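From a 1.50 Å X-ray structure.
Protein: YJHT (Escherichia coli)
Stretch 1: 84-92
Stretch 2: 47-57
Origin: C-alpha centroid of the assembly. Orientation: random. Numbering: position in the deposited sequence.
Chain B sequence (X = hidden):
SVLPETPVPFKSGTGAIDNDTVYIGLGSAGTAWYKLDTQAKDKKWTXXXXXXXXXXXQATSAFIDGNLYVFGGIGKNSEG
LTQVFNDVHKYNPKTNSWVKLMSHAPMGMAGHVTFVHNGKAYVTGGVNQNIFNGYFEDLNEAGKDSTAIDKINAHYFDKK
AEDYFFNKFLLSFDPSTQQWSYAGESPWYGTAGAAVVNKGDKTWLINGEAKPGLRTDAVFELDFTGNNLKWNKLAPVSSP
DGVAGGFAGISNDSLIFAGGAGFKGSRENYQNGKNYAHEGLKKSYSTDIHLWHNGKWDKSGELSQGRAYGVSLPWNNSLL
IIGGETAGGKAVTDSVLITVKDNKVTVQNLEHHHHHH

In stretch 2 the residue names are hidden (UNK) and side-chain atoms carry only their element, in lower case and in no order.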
# COMPACT_ATOMS: atom_id res chain seq x y z
N VAL B 84 3.45 6.32 10.33
CA VAL B 84 2.68 5.10 10.54
C VAL B 84 3.61 3.91 10.53
O VAL B 84 4.43 3.76 9.63
CB VAL B 84 1.65 4.94 9.38
CG1 VAL B 84 0.88 3.64 9.48
CG2 VAL B 84 0.72 6.09 9.34
N PHE B 85 3.43 3.00 11.49
CA PHE B 85 4.25 1.79 11.57
C PHE B 85 3.55 0.58 10.93
O PHE B 85 2.34 0.59 10.81
CB PHE B 85 4.55 1.45 13.05
CG PHE B 85 5.55 2.37 13.70
CD1 PHE B 85 6.85 1.96 13.83
CD2 PHE B 85 5.18 3.57 14.25
CE1 PHE B 85 7.78 2.78 14.42
CE2 PHE B 85 6.10 4.38 14.85
CZ PHE B 85 7.41 3.95 14.94
N ASN B 86 4.32 -0.43 10.55
CA ASN B 86 3.78 -1.66 9.95
C ASN B 86 4.27 -2.89 10.69
O ASN B 86 4.35 -3.96 10.11
CB ASN B 86 4.14 -1.79 8.46
CG ASN B 86 5.60 -2.22 8.24
OD1 ASN B 86 6.50 -1.82 9.01
ND2 ASN B 86 5.86 -3.05 7.22
N ASP B 87 4.60 -2.72 11.96
CA ASP B 87 5.28 -3.78 12.71
C ASP B 87 4.37 -4.55 13.67
O ASP B 87 3.20 -4.19 13.87
CB ASP B 87 6.50 -3.23 13.45
CG ASP B 87 6.16 -2.12 14.43
OD1 ASP B 87 4.95 -1.80 14.62
OD2 ASP B 87 7.11 -1.54 15.02
N VAL B 88 4.92 -5.64 14.20
CA VAL B 88 4.23 -6.46 15.19
C VAL B 88 5.18 -6.72 16.36
O VAL B 88 6.35 -7.07 16.16
CB VAL B 88 3.81 -7.81 14.57
CG1 VAL B 88 2.96 -8.64 15.56
CG2 VAL B 88 3.09 -7.61 13.24
N HIS B 89 4.66 -6.49 17.56
CA HIS B 89 5.35 -6.85 18.80
C HIS B 89 4.55 -7.92 19.50
O HIS B 89 3.34 -7.97 19.41
CB HIS B 89 5.50 -5.63 19.68
CG HIS B 89 6.56 -4.68 19.23
ND1 HIS B 89 6.39 -3.80 18.18
CD2 HIS B 89 7.81 -4.44 19.70
CE1 HIS B 89 7.48 -3.07 18.02
NE2 HIS B 89 8.36 -3.44 18.94
N LYS B 90 5.26 -8.80 20.22
CA LYS B 90 4.62 -9.86 21.00
C LYS B 90 4.98 -9.72 22.46
O LYS B 90 6.15 -9.59 22.80
CB LYS B 90 5.09 -11.22 20.50
CG LYS B 90 4.55 -12.41 21.28
CD LYS B 90 4.91 -13.72 20.61
CE LYS B 90 6.40 -14.02 20.70
NZ LYS B 90 6.84 -14.43 22.07
N TYR B 91 3.97 -9.75 23.31
CA TYR B 91 4.17 -9.74 24.77
C TYR B 91 3.79 -11.09 25.34
O TYR B 91 2.69 -11.59 25.09
CB TYR B 91 3.31 -8.67 25.41
CG TYR B 91 3.31 -8.68 26.92
CD1 TYR B 91 4.37 -8.16 27.65
CD2 TYR B 91 2.22 -9.21 27.62
CE1 TYR B 91 4.35 -8.15 29.04
CE2 TYR B 91 2.22 -9.21 29.03
CZ TYR B 91 3.27 -8.68 29.70
OH TYR B 91 3.28 -8.69 31.07
N ASN B 92 4.72 -11.66 26.09
CA ASN B 92 4.51 -12.94 26.79
C ASN B 92 4.16 -12.66 28.25
O ASN B 92 4.98 -12.17 29.01
CB ASN B 92 5.76 -13.82 26.64
CG ASN B 92 5.63 -15.17 27.33
OD1 ASN B 92 4.65 -15.44 28.00
ND2 ASN B 92 6.63 -16.03 27.14
N UNK B 47 1.38 -2.42 36.56
CA UNK B 47 2.28 -2.00 35.48
C UNK B 47 3.09 -3.16 34.95
O UNK B 47 3.68 -3.95 35.71
c UNK B 47 3.21 -0.89 35.95
N UNK B 48 3.12 -3.28 33.62
CA UNK B 48 3.84 -4.31 32.93
C UNK B 48 5.15 -3.77 32.34
O UNK B 48 5.44 -2.56 32.42
c UNK B 48 1.58 -5.46 32.29
c UNK B 48 1.77 -6.52 33.42
c UNK B 48 0.81 -6.06 31.12
c UNK B 48 2.94 -4.91 31.85
N UNK B 49 5.91 -4.64 31.72
CA UNK B 49 7.10 -4.24 31.00
C UNK B 49 6.72 -3.21 29.93
O UNK B 49 5.70 -3.36 29.25
c UNK B 49 7.78 -5.45 30.39
N UNK B 50 7.54 -2.19 29.80
CA UNK B 50 7.30 -1.13 28.82
C UNK B 50 7.35 -1.64 27.39
O UNK B 50 8.11 -2.52 27.03
c UNK B 50 8.32 -0.00 29.00
N UNK B 51 6.50 -1.05 26.56
CA UNK B 51 6.52 -1.33 25.13
C UNK B 51 7.82 -0.82 24.52
O UNK B 51 8.14 0.35 24.69
c UNK B 51 5.37 -0.05 22.05
c UNK B 51 4.47 -2.53 21.31
c UNK B 51 5.18 -0.36 20.72
c UNK B 51 4.73 -1.57 20.36
c UNK B 51 5.31 -0.65 24.49
c UNK B 51 4.66 -2.23 22.66
c UNK B 51 5.11 -0.99 23.04
N UNK B 52 8.58 -1.69 23.83
CA UNK B 52 9.87 -1.30 23.32
C UNK B 52 9.87 -0.54 21.99
O UNK B 52 10.93 -0.12 21.53
c UNK B 52 10.56 -2.65 23.13
c UNK B 52 8.35 -3.12 23.60
c UNK B 52 9.52 -3.55 22.80
N UNK B 53 8.70 -0.40 21.36
CA UNK B 53 8.63 0.26 20.03
C UNK B 53 8.30 1.74 20.04
O UNK B 53 7.97 2.34 18.97
N UNK B 54 8.39 2.37 21.21
CA UNK B 54 8.02 3.74 21.39
C UNK B 54 6.53 3.96 21.50
O UNK B 54 5.75 3.03 21.26
N UNK B 55 6.10 5.18 21.87
CA UNK B 55 4.68 5.49 21.96
C UNK B 55 3.96 5.26 20.64
O UNK B 55 4.55 5.51 19.59
c UNK B 55 6.00 7.17 23.05
c UNK B 55 4.66 6.96 22.31
c UNK B 55 6.93 6.33 22.30
N UNK B 56 2.72 4.79 20.71
CA UNK B 56 1.89 4.53 19.52
C UNK B 56 0.49 5.00 19.78
O UNK B 56 -0.12 4.59 20.79
c UNK B 56 1.80 3.03 19.18
c UNK B 56 3.94 2.81 17.76
c UNK B 56 3.11 2.32 18.96
n UNK B 56 5.22 2.11 17.64
c UNK B 56 5.44 0.96 17.02
n UNK B 56 6.67 0.44 16.95
n UNK B 56 4.45 0.30 16.43
N UNK B 57 -0.04 5.85 18.90
CA UNK B 57 -1.47 6.17 18.88
C UNK B 57 -2.14 5.32 17.80
O UNK B 57 -1.57 5.05 16.77
c UNK B 57 -1.44 8.59 19.67
o UNK B 57 -1.31 8.19 20.85
c UNK B 57 -1.71 7.64 18.53
o UNK B 57 -1.36 9.81 19.36

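Position 47 carries a single side-chain carbon and lies out of reach of the strand that ends stretch 1; it is Ala47. At position 48 four carbons fork at the second, the pattern of leucine, and its CA-to-CB bond points toward stretch 1. This is Leu48, whose CD2 lies 3.5 Å from Tyr91 OH and whose CD1 packs 3.9 Å from Tyr91 CZ. Position 49 again has one carbon; its CA-to-CB bond points toward stretch 1, and CB comes no closer than 4.6 Å, to Tyr91 CE1; it is Ala49. Position 50, also with one carbon, is exposed and takes no part: Ala50.

Position 51 shows one carbon followed by a ring of six carbons with no oxygen attached, which identifies Phe51. Its CA-to-CB bond runs sideways, yet the t rotamer (chi1 -173°) brings the ring end close, with CZ 3.5 Å from His89 ND1. The edge of Phe51 meets the face of His89, ring centroids 4.6 Å apart and planes at 52°. At position 52 three carbons close a ring onto the backbone nitrogen, so the residue is Pro52; its CG lies 3.7 Å from His89 CD2.

Position 53 has no side-chain atoms, and its CA sits 3.9 Å from His89 NE2. A CB here would point toward stretch 1 and fall 2.9 Å from His89 CE1, a clash; the residue is Gly53. Position 54 is likewise bare, and its positive phi of 78° favours the same assignment, Gly54. At position 55 three carbons again close onto the backbone nitrogen, and the CA-to-CB bond points away from stretch 1: Pro55.

Position 56 bears three carbons, a nitrogen, and a carbon carrying two further nitrogens. This planar end lies over the Phe85 ring and reaches the carboxylate of Asp87; the three-nitrogen terminus identifies Arg56. Arg56 NH1 donates to Asp87 OD1 and NH2 to Asp87 OD2, both at 2.8 Å, in a two-pronged salt bridge. Position 57 has two carbons, the second carrying two oxygens, and is out of reach: Asp57.

The contact centres on the Arg56 guanidinium. Its edge engages Asp87, while one face lies flat on Phe85, with planes at 4° and Arg56 CZ 3.6 Å from the ring centroid, so charge pairing and cation-pi stacking act together. Arg56 NE and NH2 also each donate to Gly53 O at 3.1 Å, tying the guanidinium to its own loop. Beyond this polar centre, His89 packs against Phe51, Pro52 and Gly53, and Tyr91 extends the contact to Leu48.

Stretch 2 47-57: ALAAFPGGPRD
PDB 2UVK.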